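Local coordinates for protein Tox3 (Phaeosphaeria nodorum, PDB 6WES) that acts as a necrotrophic effector of a fungal plant pathogen, probably matured by pro-domain processing and recognised in the host through Snn3, at residues A[33-38]-A[113-118]; A[43-48]-A[104-109]; A[81-86]-A[94-99]; A[124-129]-A[143-148]. One frame throughout, in Å; residues are numbered along the deposited sequence.

Contact 1 of 4, residues A[33-38]-A[113-118]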
loop_
_atom_site.group_PDB
_atom_site.type_symbol
_atom_site.label_atom_id
_atom_site.label_comp_id
_atom_site.label_asym_id
_atom_site.label_seq_id
_atom_site.Cartn_x
_atom_site.Cartn_y
_atom_site.Cartn_z
ATOM N N ILE A 33 -13.139 8.911 3.682
ATOM C CA ILE A 33 -14.217 8.879 2.689
ATOM C C ILE A 33 -15.387 9.734 3.160
ATOM O O ILE A 33 -16.231 9.245 3.922
ATOM C CB ILE A 33 -14.716 7.447 2.426
ATOM C CG1 ILE A 33 -13.550 6.469 2.241
ATOM C CG2 ILE A 33 -15.632 7.476 1.205
ATOM C CD1 ILE A 33 -13.348 5.604 3.422
ATOM N N PRO A 34 -15.478 10.992 2.749
ATOM C CA PRO A 34 -16.638 11.813 3.098
ATOM C C PRO A 34 -17.883 11.303 2.391
ATOM O O PRO A 34 -17.817 10.698 1.315
ATOM C CB PRO A 34 -16.271 13.202 2.553
ATOM C CG PRO A 34 -14.805 13.140 2.153
ATOM C CD PRO A 34 -14.478 11.713 1.949
ATOM N N PHE A 35 -19.041 11.568 2.987
ATOM C CA PHE A 35 -20.293 11.145 2.374
ATOM C C PHE A 35 -21.291 12.278 2.566
ATOM O O PHE A 35 -21.544 12.707 3.699
ATOM C CB PHE A 35 -20.794 9.845 3.031
ATOM C CG PHE A 35 -22.104 9.315 2.492
ATOM C CD1 PHE A 35 -22.131 8.333 1.534
ATOM C CD2 PHE A 35 -23.304 9.761 3.016
ATOM C CE1 PHE A 35 -23.347 7.828 1.049
ATOM C CE2 PHE A 35 -24.529 9.279 2.534
ATOM C CZ PHE A 35 -24.544 8.304 1.560
ATOM N N GLU A 36 -21.891 12.744 1.477
ATOM C CA GLU A 36 -22.898 13.798 1.565
ATOM C C GLU A 36 -24.262 13.168 1.814
ATOM O O GLU A 36 -24.788 12.449 0.952
ATOM C CB GLU A 36 -22.897 14.622 0.276
ATOM C CG GLU A 36 -24.074 15.599 0.133
ATOM C CD GLU A 36 -24.235 16.551 1.314
ATOM O OE1 GLU A 36 -23.370 17.454 1.452
ATOM O OE2 GLU A 36 -25.221 16.430 2.054
ATOM N N THR A 37 -24.851 13.456 2.984
ATOM C CA THR A 37 -26.095 12.787 3.341
ATOM C C THR A 37 -27.254 13.171 2.436
ATOM O O THR A 37 -28.254 12.438 2.408
ATOM C CB THR A 37 -26.474 12.996 4.815
ATOM O OG1 THR A 37 -26.710 14.384 5.050
ATOM C CG2 THR A 37 -25.359 12.542 5.733
ATOM N N ASP A 38 -27.147 14.268 1.687
ATOM C CA ASP A 38 -28.227 14.639 0.770
ATOM C C ASP A 38 -28.169 13.893 -0.565
ATOM O O ASP A 38 -29.149 13.946 -1.319
ATOM C CB ASP A 38 -28.202 16.151 0.471
ATOM C CG ASP A 38 -28.452 17.033 1.707
ATOM O OD1 ASP A 38 -29.017 16.563 2.719
ATOM O OD2 ASP A 38 -28.097 18.240 1.645
ATOM N N ASN A 113 -27.603 6.150 3.913
ATOM C CA ASN A 113 -27.349 7.067 5.017
ATOM C C ASN A 113 -25.885 7.416 5.196
ATOM O O ASN A 113 -25.582 8.458 5.789
ATOM C CB ASN A 113 -27.825 6.456 6.345
ATOM C CG ASN A 113 -29.289 6.081 6.322
ATOM O OD1 ASN A 113 -30.120 6.857 5.881
ATOM N ND2 ASN A 113 -29.603 4.871 6.786
ATOM N N ASN A 114 -24.983 6.564 4.731
ATOM C CA ASN A 114 -23.545 6.751 4.903
ATOM C C ASN A 114 -22.877 5.688 4.034
ATOM O O ASN A 114 -23.551 4.890 3.367
ATOM C CB ASN A 114 -23.156 6.595 6.380
ATOM C CG ASN A 114 -21.839 7.264 6.730
ATOM O OD1 ASN A 114 -21.112 7.733 5.871
ATOM N ND2 ASN A 114 -21.539 7.319 8.019
ATOM N N ILE A 115 -21.546 5.680 4.040
ATOM C CA ILE A 115 -20.806 4.617 3.343
ATOM C C ILE A 115 -21.143 3.256 3.954
ATOM O O ILE A 115 -21.642 3.141 5.079
ATOM C CB ILE A 115 -19.290 4.853 3.392
ATOM C CG1 ILE A 115 -18.755 4.734 4.819
ATOM C CG2 ILE A 115 -18.939 6.200 2.716
ATOM C CD1 ILE A 115 -17.227 4.601 4.848
ATOM N N TYR A 116 -20.812 2.210 3.208
ATOM C CA TYR A 116 -20.934 0.845 3.725
ATOM C C TYR A 116 -19.870 0.058 2.989
ATOM O O TYR A 116 -19.851 0.075 1.753
ATOM C CB TYR A 116 -22.312 0.256 3.424
ATOM C CG TYR A 116 -22.682 -0.945 4.256
ATOM C CD1 TYR A 116 -23.601 -0.831 5.288
ATOM C CD2 TYR A 116 -22.098 -2.179 4.010
ATOM C CE1 TYR A 116 -23.973 -1.926 6.059
ATOM C CE2 TYR A 116 -22.466 -3.301 4.790
ATOM C CZ TYR A 116 -23.379 -3.141 5.809
ATOM O OH TYR A 116 -23.762 -4.227 6.571
ATOM N N LEU A 117 -18.947 -0.559 3.726
ATOM C CA LEU A 117 -17.801 -1.231 3.124
ATOM C C LEU A 117 -17.958 -2.741 3.170
ATOM O O LEU A 117 -18.748 -3.286 3.940
ATOM C CB LEU A 117 -16.496 -0.830 3.821
ATOM C CG LEU A 117 -16.304 0.685 3.948
ATOM C CD1 LEU A 117 -15.003 0.931 4.712
ATOM C CD2 LEU A 117 -16.285 1.387 2.599
ATOM N N THR A 118 -17.202 -3.409 2.290
ATOM C CA THR A 118 -17.138 -4.846 2.305
ATOM C C THR A 118 -15.789 -5.275 2.857
ATOM O O THR A 118 -14.822 -4.515 2.789
ATOM C CB THR A 118 -17.339 -5.382 0.881
ATOM O OG1 THR A 118 -16.396 -4.789 -0.004
ATOM C CG2 THR A 118 -18.748 -5.025 0.408
#
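Phe35 and Asn114 lie where the two backbones come nearest, 6.0 Å from CA to CA; the end of strand 23-36 and the loop at 113-115 run nearly opposite ways, 169° apart, with no hydrogen bond between them. The Phe35 ring does most of the work. CG stands anti to the backbone N (chi1 179°), and the ring beyond it lays one face over the loop main chain, with Asn114 CA over the ring centre, 3.5 Å from the centroid, in a CH-pi contact. On this same face are the amide nitrogens of Asn114 and Ile115. Ile115 adds its CG2 methyl, which meets Phe35 CD1 at 4.0 Å and Ile33 CG2 at 3.9 Å, the two isoleucine side chains crossing at about a right angle. Asn114 turns its amide back on its own loop: OD1 accepts from Ile115 N at 2.8 Å, with the donor above the carbonyl plane. Cohesion across the contact is thus apolar packing plus a CH-pi touch from an alpha carbon, with peptide nitrogens over the same ring face, while Asn5 ND2 of strand 2-16 bridges the strand backbone, at Ile33 O, and the Asn114 side chain, at OD1.

Contact 2 of 4, residues A[43-48]-A[104-109]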
loop_
_atom_site.group_PDB
_atom_site.type_symbol
_atom_site.label_atom_id
_atom_site.label_comp_id
_atom_site.label_asym_id
_atom_site.label_seq_id
_atom_site.Cartn_x
_atom_site.Cartn_y
_atom_site.Cartn_z
ATOM N N GLN A 43 -23.797 8.290 -5.055
ATOM C CA GLN A 43 -23.012 9.501 -5.205
ATOM C C GLN A 43 -21.550 9.191 -5.506
ATOM O O GLN A 43 -20.991 8.178 -5.078
ATOM C CB GLN A 43 -23.092 10.361 -3.949
ATOM C CG GLN A 43 -22.440 9.766 -2.707
ATOM C CD GLN A 43 -22.685 10.641 -1.486
ATOM O OE1 GLN A 43 -21.822 11.433 -1.079
ATOM N NE2 GLN A 43 -23.870 10.514 -0.909
ATOM N N VAL A 44 -20.936 10.087 -6.275
ATOM C CA VAL A 44 -19.497 10.028 -6.480
ATOM C C VAL A 44 -18.830 10.255 -5.136
ATOM O O VAL A 44 -19.286 11.085 -4.342
ATOM C CB VAL A 44 -19.110 11.135 -7.480
ATOM C CG1 VAL A 44 -17.639 11.332 -7.532
ATOM C CG2 VAL A 44 -19.660 10.847 -8.878
ATOM N N LEU A 45 -17.762 9.504 -4.847
ATOM C CA LEU A 45 -17.062 9.593 -3.569
ATOM C C LEU A 45 -15.648 10.073 -3.811
ATOM O O LEU A 45 -15.031 9.701 -4.809
ATOM C CB LEU A 45 -16.996 8.229 -2.859
ATOM C CG LEU A 45 -18.357 7.642 -2.499
ATOM C CD1 LEU A 45 -18.154 6.205 -2.017
ATOM C CD2 LEU A 45 -19.007 8.484 -1.411
ATOM N N ARG A 46 -15.133 10.894 -2.916
ATOM C CA ARG A 46 -13.771 11.405 -3.006
ATOM C C ARG A 46 -12.968 10.763 -1.879
ATOM O O ARG A 46 -13.078 11.177 -0.717
ATOM C CB ARG A 46 -13.784 12.925 -2.902
ATOM C CG ARG A 46 -14.395 13.570 -4.127
ATOM C CD ARG A 46 -14.492 15.079 -3.987
ATOM N NE ARG A 46 -15.264 15.657 -5.087
ATOM C CZ ARG A 46 -16.592 15.754 -5.095
ATOM N NH1 ARG A 46 -17.300 15.314 -4.057
ATOM N NH2 ARG A 46 -17.214 16.291 -6.138
ATOM N N VAL A 47 -12.153 9.766 -2.230
ATOM C CA VAL A 47 -11.351 9.005 -1.278
ATOM C C VAL A 47 -9.966 9.635 -1.184
ATOM O O VAL A 47 -9.345 9.944 -2.213
ATOM C CB VAL A 47 -11.258 7.532 -1.717
ATOM C CG1 VAL A 47 -10.314 6.753 -0.834
ATOM C CG2 VAL A 47 -12.648 6.879 -1.714
ATOM N N THR A 48 -9.475 9.818 0.035
ATOM C CA THR A 48 -8.084 10.220 0.253
ATOM C C THR A 48 -7.364 9.082 0.963
ATOM O O THR A 48 -7.689 8.762 2.114
ATOM C CB THR A 48 -8.028 11.487 1.108
ATOM O OG1 THR A 48 -8.635 12.570 0.381
ATOM C CG2 THR A 48 -6.575 11.885 1.470
ATOM N N LEU A 104 -10.411 -0.744 -1.534
ATOM C CA LEU A 104 -11.549 -0.360 -0.715
ATOM C C LEU A 104 -12.795 -0.798 -1.473
ATOM O O LEU A 104 -13.004 -0.363 -2.613
ATOM C CB LEU A 104 -11.502 1.162 -0.569
ATOM C CG LEU A 104 -12.503 1.924 0.263
ATOM C CD1 LEU A 104 -12.422 1.529 1.713
ATOM C CD2 LEU A 104 -12.220 3.405 0.082
ATOM N N GLY A 105 -13.618 -1.642 -0.854
ATOM C CA GLY A 105 -14.837 -2.150 -1.469
ATOM C C GLY A 105 -16.064 -1.523 -0.829
ATOM O O GLY A 105 -16.117 -1.369 0.393
ATOM N N PHE A 106 -17.063 -1.209 -1.655
ATOM C CA PHE A 106 -18.317 -0.619 -1.197
ATOM C C PHE A 106 -19.500 -1.534 -1.494
ATOM O O PHE A 106 -19.490 -2.322 -2.451
ATOM C CB PHE A 106 -18.587 0.710 -1.912
ATOM C CG PHE A 106 -17.537 1.753 -1.651
ATOM C CD1 PHE A 106 -17.598 2.532 -0.503
ATOM C CD2 PHE A 106 -16.482 1.941 -2.525
ATOM C CE1 PHE A 106 -16.640 3.472 -0.226
ATOM C CE2 PHE A 106 -15.515 2.926 -2.261
ATOM C CZ PHE A 106 -15.588 3.675 -1.100
ATOM N N ASP A 107 -20.532 -1.410 -0.669
ATOM C CA ASP A 107 -21.838 -2.011 -0.944
ATOM C C ASP A 107 -22.840 -0.867 -1.077
ATOM O O ASP A 107 -23.434 -0.422 -0.086
ATOM C CB ASP A 107 -22.268 -2.990 0.137
ATOM C CG ASP A 107 -23.633 -3.612 -0.136
ATOM O OD1 ASP A 107 -24.326 -3.206 -1.092
ATOM O OD2 ASP A 107 -23.997 -4.537 0.612
ATOM N N ARG A 108 -23.045 -0.410 -2.321
ATOM C CA ARG A 108 -23.889 0.759 -2.537
ATOM C C ARG A 108 -25.363 0.458 -2.317
ATOM O O ARG A 108 -26.149 1.397 -2.176
ATOM C CB ARG A 108 -23.644 1.411 -3.896
ATOM C CG ARG A 108 -22.290 2.141 -3.986
ATOM C CD ARG A 108 -22.168 2.806 -5.310
ATOM N NE ARG A 108 -20.950 3.572 -5.551
ATOM C CZ ARG A 108 -20.773 4.847 -5.218
ATOM N NH1 ARG A 108 -21.697 5.487 -4.520
ATOM N NH2 ARG A 108 -19.656 5.494 -5.564
ATOM N N THR A 109 -25.759 -0.819 -2.262
ATOM C CA THR A 109 -27.148 -1.131 -1.909
ATOM C C THR A 109 -27.491 -0.768 -0.473
ATOM O O THR A 109 -28.684 -0.709 -0.134
ATOM C CB THR A 109 -27.509 -2.607 -2.154
ATOM O OG1 THR A 109 -26.956 -3.434 -1.124
ATOM C CG2 THR A 109 -27.038 -3.080 -3.524
#
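Arg108 reaches Gln43 on a fully stretched chain: CG stands anti to the carbonyl carbon (chi1 -71°), and extension from CG to NE carries the guanidinium across to the other backbone. Leu45 also has CG anti to its carbonyl carbon, and its side chain comes tip to tip with those of both Phe106 and Arg108. The polar half of the contact is a two-pronged grip on one carbonyl oxygen. Arg108 NH1 donates to Gln43 O at 2.8 Å, slightly tilted from both the guanidinium and the carbonyl planes, and NH2 adds a weak bond of 3.0 Å to Gln43 O. Pro41 O takes a further bond from NH1 and Ala70 O one from NE, which leaves the cationic group among backbone carbonyls that would be expected to stabilise its charge.

The apolar half follows along 45-47 and 104-106. Leu45 CD1 rests over one face of the Phe106 ring, toward its rim, 3.9 Å from the centroid in a CH-pi contact, with Phe106 CE1 its nearest atom at 3.6 Å. Val47 CG2 approaches the edge of that ring more loosely, 4.4 Å from Phe106 CZ, and meets Leu104 CD2 tip to tip at 3.9 Å. Leu104 in turn touches Ile7 and Phe9 of strand 2-16 and Ile33 of strand 23-36. The strands here are not sheet neighbours; even Gln43 CA and Arg108 CA are 9.2 Å apart. Side chains meeting this way across an interior are what a beta barrel's core consists of, here with Arg108 gripping Gln43 O beside it.

Contact 3 of 4, residues A[81-86]-A[94-99]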
loop_
_atom_site.group_PDB
_atom_site.type_symbol
_atom_site.label_atom_id
_atom_site.label_comp_id
_atom_site.label_asym_id
_atom_site.label_seq_id
_atom_site.Cartn_x
_atom_site.Cartn_y
_atom_site.Cartn_z
ATOM N N PHE A 81 13.398 1.387 0.808
ATOM C CA PHE A 81 14.320 1.252 1.936
ATOM C C PHE A 81 15.633 0.679 1.435
ATOM O O PHE A 81 15.693 0.091 0.363
ATOM C CB PHE A 81 13.739 0.392 3.083
ATOM C CG PHE A 81 13.375 -1.010 2.678
ATOM C CD1 PHE A 81 12.201 -1.263 1.994
ATOM C CD2 PHE A 81 14.212 -2.075 2.986
ATOM C CE1 PHE A 81 11.866 -2.555 1.610
ATOM C CE2 PHE A 81 13.887 -3.368 2.594
ATOM C CZ PHE A 81 12.715 -3.605 1.921
ATOM N N CYS A 82 16.678 0.863 2.238
ATOM C CA CYS A 82 18.035 0.453 1.898
ATOM C C CYS A 82 18.529 -0.581 2.903
ATOM O O CYS A 82 18.197 -0.526 4.092
ATOM C CB CYS A 82 19.005 1.651 1.916
ATOM S SG CYS A 82 19.026 2.745 0.432
ATOM N N LEU A 83 19.331 -1.527 2.422
ATOM C CA LEU A 83 20.017 -2.461 3.302
ATOM C C LEU A 83 21.464 -2.545 2.851
ATOM O O LEU A 83 21.782 -2.376 1.669
ATOM C CB LEU A 83 19.419 -3.877 3.288
ATOM C CG LEU A 83 17.943 -4.022 3.737
ATOM C CD1 LEU A 83 17.411 -5.381 3.412
ATOM C CD2 LEU A 83 17.789 -3.715 5.215
ATOM N N MET A 84 22.339 -2.842 3.798
ATOM C CA MET A 84 23.762 -2.927 3.524
ATOM C C MET A 84 24.310 -4.217 4.111
ATOM O O MET A 84 23.902 -4.640 5.197
ATOM C CB MET A 84 24.478 -1.750 4.149
ATOM C CG MET A 84 25.979 -1.873 4.095
ATOM S SD MET A 84 26.768 -0.288 4.340
ATOM C CE MET A 84 26.801 -0.163 6.120
ATOM N N ASN A 85 25.204 -4.854 3.364
ATOM C CA ASN A 85 25.977 -5.995 3.840
ATOM C C ASN A 85 27.391 -5.474 4.054
ATOM O O ASN A 85 28.128 -5.278 3.080
ATOM C CB ASN A 85 25.972 -7.096 2.777
ATOM C CG ASN A 85 26.792 -8.318 3.169
ATOM O OD1 ASN A 85 27.676 -8.257 4.026
ATOM N ND2 ASN A 85 26.516 -9.441 2.512
ATOM N N PRO A 86 27.819 -5.220 5.294
ATOM C CA PRO A 86 29.152 -4.635 5.493
ATOM C C PRO A 86 30.227 -5.683 5.704
ATOM O O PRO A 86 31.214 -5.410 6.385
ATOM C CB PRO A 86 28.975 -3.797 6.760
ATOM C CG PRO A 86 27.997 -4.580 7.547
ATOM C CD PRO A 86 27.059 -5.258 6.556
ATOM N N CYS A 94 22.071 -2.179 -1.162
ATOM C CA CYS A 94 20.904 -2.535 -1.956
ATOM C C CYS A 94 19.760 -1.593 -1.649
ATOM O O CYS A 94 19.448 -1.342 -0.483
ATOM C CB CYS A 94 20.450 -3.963 -1.641
ATOM S SG CYS A 94 21.708 -5.226 -2.019
ATOM N N LEU A 95 19.091 -1.142 -2.691
ATOM C CA LEU A 95 17.863 -0.380 -2.557
ATOM C C LEU A 95 16.692 -1.290 -2.901
ATOM O O LEU A 95 16.735 -2.013 -3.898
ATOM C CB LEU A 95 17.880 0.806 -3.525
ATOM C CG LEU A 95 16.613 1.654 -3.435
ATOM C CD1 LEU A 95 16.457 2.326 -2.083
ATOM C CD2 LEU A 95 16.605 2.682 -4.541
ATOM N N TYR A 96 15.665 -1.250 -2.079
ATOM C CA TYR A 96 14.476 -2.078 -2.232
ATOM C C TYR A 96 13.265 -1.188 -2.390
ATOM O O TYR A 96 13.179 -0.127 -1.768
ATOM C CB TYR A 96 14.245 -2.935 -0.992
ATOM C CG TYR A 96 15.348 -3.919 -0.837
ATOM C CD1 TYR A 96 15.283 -5.162 -1.446
ATOM C CD2 TYR A 96 16.475 -3.588 -0.093
ATOM C CE1 TYR A 96 16.336 -6.062 -1.329
ATOM C CE2 TYR A 96 17.514 -4.453 0.019
ATOM C CZ TYR A 96 17.434 -5.687 -0.604
ATOM O OH TYR A 96 18.499 -6.550 -0.492
ATOM N N GLN A 97 12.333 -1.626 -3.217
ATOM C CA GLN A 97 11.049 -0.955 -3.343
ATOM C C GLN A 97 9.934 -1.985 -3.243
ATOM O O GLN A 97 9.893 -2.946 -4.032
ATOM C CB GLN A 97 10.969 -0.242 -4.678
ATOM C CG GLN A 97 9.678 0.547 -4.830
ATOM C CD GLN A 97 9.747 1.446 -6.031
ATOM O OE1 GLN A 97 9.283 1.082 -7.116
ATOM N NE2 GLN A 97 10.336 2.625 -5.851
ATOM N N LEU A 98 9.047 -1.784 -2.279
ATOM C CA LEU A 98 7.895 -2.646 -2.052
ATOM C C LEU A 98 6.665 -1.944 -2.605
ATOM O O LEU A 98 6.451 -0.750 -2.345
ATOM C CB LEU A 98 7.727 -2.868 -0.554
ATOM C CG LEU A 98 6.494 -3.648 -0.105
ATOM C CD1 LEU A 98 6.470 -5.053 -0.753
ATOM C CD2 LEU A 98 6.527 -3.746 1.395
ATOM N N ARG A 99 5.913 -2.654 -3.430
ATOM C CA ARG A 99 4.718 -2.115 -4.075
ATOM C C ARG A 99 3.530 -2.918 -3.554
ATOM O O ARG A 99 3.357 -4.098 -3.898
ATOM C CB ARG A 99 4.857 -2.212 -5.588
ATOM C CG ARG A 99 6.082 -1.469 -6.103
ATOM C CD ARG A 99 6.260 -1.576 -7.607
ATOM N NE ARG A 99 7.563 -1.046 -7.985
ATOM C CZ ARG A 99 8.199 -1.347 -9.116
ATOM N NH1 ARG A 99 7.621 -2.154 -10.011
ATOM N NH2 ARG A 99 9.384 -0.820 -9.357
#
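Phe81 and Tyr96 form one hydrogen-bonded pair of an antiparallel hairpin, and Leu83 and Cys94 form the next. Each pair exchanges two backbone bonds; Tyr96 N to Phe81 O, at 2.8 Å, is the shortest of the four. Between them lies the non-hydrogen-bonded pair Cys82 and Leu95, where Cys82 CA approaches Cys94 O at 3.3 Å in a CA-H...O contact.

Aromatic contacts hold the face that carries Phe81, Leu83, Cys94 and Tyr96. Phe81 places CG between its backbone N and carbonyl carbon (chi1 59°), and the ring passes over the start of the Tyr96 side chain. Tyr96 CB lies over one face of the Phe81 ring, 3.6 Å from the centroid, while the two rings, with planes 15° apart, are slid so far that they barely overlap. Leu83 CD1 comes to 3.5 Å from Tyr96 CE2, the side chains crossing at about a right angle. On the other face, Cys82 SG meets Leu95 CD1 at 3.6 Å.

Both cysteines are in disulfides, Cys82 with Cys137 and Cys94 with Cys131. Strand 126-133 flanks strand 92-105 on its other edge, and its Glu129 is hydrogen-bonded to Tyr96 OH, while Ile23 of strand 23-36 packs against both Phe81 and Tyr96.

Contact 4 of 4, residues A[124-129]-A[143-148]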
loop_
_atom_site.group_PDB
_atom_site.type_symbol
_atom_site.label_atom_id
_atom_site.label_comp_id
_atom_site.label_asym_id
_atom_site.label_seq_id
_atom_site.Cartn_x
_atom_site.Cartn_y
_atom_site.Cartn_z
ATOM N N ARG A 124 -1.593 -9.314 -2.908
ATOM C CA ARG A 124 -0.199 -9.707 -3.098
ATOM C C ARG A 124 0.655 -8.514 -3.503
ATOM O O ARG A 124 0.360 -7.854 -4.513
ATOM C CB ARG A 124 -0.131 -10.767 -4.199
ATOM C CG ARG A 124 1.267 -11.356 -4.440
ATOM C CD ARG A 124 1.233 -12.432 -5.560
ATOM N NE ARG A 124 2.564 -12.975 -5.853
ATOM C CZ ARG A 124 2.782 -14.160 -6.423
ATOM N NH1 ARG A 124 1.763 -14.936 -6.773
ATOM N NH2 ARG A 124 4.025 -14.574 -6.635
ATOM N N PRO A 125 1.712 -8.196 -2.765
ATOM C CA PRO A 125 2.630 -7.127 -3.154
ATOM C C PRO A 125 3.763 -7.695 -4.002
ATOM O O PRO A 125 3.876 -8.906 -4.191
ATOM C CB PRO A 125 3.178 -6.671 -1.802
ATOM C CG PRO A 125 3.249 -7.967 -0.992
ATOM C CD PRO A 125 2.043 -8.786 -1.444
ATOM N N THR A 126 4.593 -6.802 -4.525
ATOM C CA THR A 126 5.843 -7.197 -5.159
ATOM C C THR A 126 6.978 -6.373 -4.573
ATOM O O THR A 126 6.784 -5.221 -4.175
ATOM C CB THR A 126 5.807 -7.000 -6.670
ATOM O OG1 THR A 126 5.579 -5.615 -6.982
ATOM C CG2 THR A 126 4.710 -7.869 -7.295
ATOM N N MET A 127 8.164 -6.956 -4.509
ATOM C CA MET A 127 9.353 -6.250 -4.068
ATOM C C MET A 127 10.379 -6.292 -5.182
ATOM O O MET A 127 10.402 -7.223 -5.996
ATOM C CB MET A 127 9.956 -6.848 -2.796
ATOM C CG MET A 127 11.114 -6.009 -2.212
ATOM S SD MET A 127 11.710 -6.588 -0.611
ATOM C CE MET A 127 10.299 -6.033 0.379
ATOM N N HIS A 128 11.216 -5.265 -5.217
ATOM C CA HIS A 128 12.152 -5.019 -6.296
ATOM C C HIS A 128 13.465 -4.590 -5.662
ATOM O O HIS A 128 13.457 -3.853 -4.676
ATOM C CB HIS A 128 11.528 -3.917 -7.185
ATOM C CG HIS A 128 10.134 -4.259 -7.621
ATOM N ND1 HIS A 128 9.882 -4.904 -8.810
ATOM C CD2 HIS A 128 8.931 -4.120 -7.004
ATOM C CE1 HIS A 128 8.584 -5.128 -8.922
ATOM N NE2 HIS A 128 7.983 -4.670 -7.833
ATOM N N GLU A 129 14.587 -5.091 -6.182
ATOM C CA GLU A 129 15.889 -4.897 -5.545
ATOM C C GLU A 129 16.919 -4.470 -6.585
ATOM O O GLU A 129 16.944 -5.000 -7.700
ATOM C CB GLU A 129 16.371 -6.239 -4.901
ATOM C CG GLU A 129 17.793 -6.232 -4.274
ATOM C CD GLU A 129 18.346 -7.641 -3.908
ATOM O OE1 GLU A 129 18.551 -8.443 -4.824
ATOM O OE2 GLU A 129 18.578 -7.934 -2.720
ATOM N N PHE A 143 15.265 -1.947 -11.344
ATOM C CA PHE A 143 15.234 -2.984 -10.312
ATOM C C PHE A 143 15.096 -4.364 -10.948
ATOM O O PHE A 143 14.627 -4.505 -12.079
ATOM C CB PHE A 143 13.996 -2.842 -9.415
ATOM C CG PHE A 143 13.944 -1.582 -8.583
ATOM C CD1 PHE A 143 14.598 -1.494 -7.364
ATOM C CD2 PHE A 143 13.188 -0.496 -9.009
ATOM C CE1 PHE A 143 14.493 -0.345 -6.583
ATOM C CE2 PHE A 143 13.084 0.658 -8.245
ATOM C CZ PHE A 143 13.741 0.745 -7.039
ATOM N N LEU A 144 15.467 -5.390 -10.183
ATOM C CA LEU A 144 15.101 -6.781 -10.467
ATOM C C LEU A 144 14.018 -7.212 -9.482
ATOM O O LEU A 144 14.156 -6.989 -8.276
ATOM C CB LEU A 144 16.312 -7.702 -10.283
ATOM C CG LEU A 144 17.495 -7.597 -11.256
ATOM C CD1 LEU A 144 18.734 -8.296 -10.704
ATOM C CD2 LEU A 144 17.122 -8.183 -12.602
ATOM N N GLU A 145 12.965 -7.859 -9.973
ATOM C CA GLU A 145 11.883 -8.269 -9.088
ATOM C C GLU A 145 12.277 -9.490 -8.251
ATOM O O GLU A 145 12.878 -10.442 -8.752
ATOM C CB GLU A 145 10.626 -8.578 -9.907
ATOM C CG GLU A 145 9.373 -8.792 -9.072
ATOM C CD GLU A 145 8.103 -8.802 -9.903
ATOM O OE1 GLU A 145 8.028 -8.056 -10.904
ATOM O OE2 GLU A 145 7.182 -9.557 -9.548
ATOM N N CYS A 146 11.926 -9.446 -6.961
ATOM C CA CYS A 146 12.127 -10.493 -5.971
ATOM C C CYS A 146 10.966 -11.486 -6.010
ATOM O O CYS A 146 9.992 -11.299 -6.738
ATOM C CB CYS A 146 12.183 -9.853 -4.590
ATOM S SG CYS A 146 13.377 -8.517 -4.401
ATOM N N SER A 147 11.047 -12.559 -5.224
ATOM C CA SER A 147 9.891 -13.431 -5.080
ATOM C C SER A 147 9.187 -13.176 -3.752
ATOM O O SER A 147 9.820 -12.893 -2.732
ATOM C CB SER A 147 10.266 -14.910 -5.241
ATOM O OG SER A 147 11.329 -15.256 -4.369
ATOM N N THR A 148 7.857 -13.224 -3.784
ATOM C CA THR A 148 7.049 -13.028 -2.587
ATOM C C THR A 148 6.943 -14.369 -1.870
ATOM O O THR A 148 6.467 -15.355 -2.451
ATOM C CB THR A 148 5.678 -12.481 -2.984
ATOM O OG1 THR A 148 5.855 -11.240 -3.680
ATOM C CG2 THR A 148 4.781 -12.245 -1.748
HETATM O O HOH W 1 4.309 -11.161 -6.149
HETATM O O HOH W 2 6.552 -13.637 -6.259
HETATM O O HOH W 3 7.879 -9.815 -5.582
HETATM O O HOH W 4 11.455 -4.751 -11.342
#
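Glu129 and Leu144 form an antiparallel hydrogen-bonded pair: Glu129 N donates to Leu144 O and Glu129 O accepts from Leu144 N, both at 2.9 Å. With Thr148 and His128, Glu129 has the most surface buried here, and each of the three meets the facing strand by different means. Glu129 CB also touches Cys146 SG at 3.8 Å, and the chain, extended beyond CG, takes the carboxylate to partners outside the hairpin, Tyr96 and the backbone N of Glu19.

Thr148 works largely through water. One water accepts from Arg124 NH2 and from Thr148 N, the latter at 2.8 Å. Another is shared by Met127 N, Cys146 O and Thr148 OG1, where Met127 and Cys146 have one direct bond, Cys146 N to Met127 O at 2.9 Å.

His128 packs CB to CB against Phe143 at 3.5 Å, and its side chain runs alongside that of Glu145, pointing the same way. Farther out, His128 CE1 meets Glu145 OE1 at 3.6 Å, with ring and carboxylate planes 64° apart. NE2 shares a 2.7 Å hydrogen bond with Thr126 OG1 that steadies the ring's rotation.

Direct pairing therefore gives way to water bridging toward Arg124. Glu145 and the nearby Arg99 would probably pull the ionisation of His128 in opposite directions, and the Cys17-Cys146 disulfide ties this hairpin covalently to the chain just beyond strand 2-16.

How the contacts relate
The four contacts sit in two pairs at opposite ends of an elongated, all-beta molecule, the C-terminal part of a longer precursor. Contacts 1 and 2 have centres about 7 Å apart and touch, as do contacts 3 and 4 at about 11 Å between centres; the centres of contacts 1 and 3 are about 40 Å apart. All four reach one antiparallel sheet, and strand 92-105 spans the distance, serving contact 2 at its C-terminal end and contact 3 near its start. Along the chain, contact 3 is nested within contact 2 and contact 2 within contact 1, while contact 4 follows. Side-chain packing and arginine-to-carbonyl bonds thus join one end; hairpin pairing and all three disulfides secure the other.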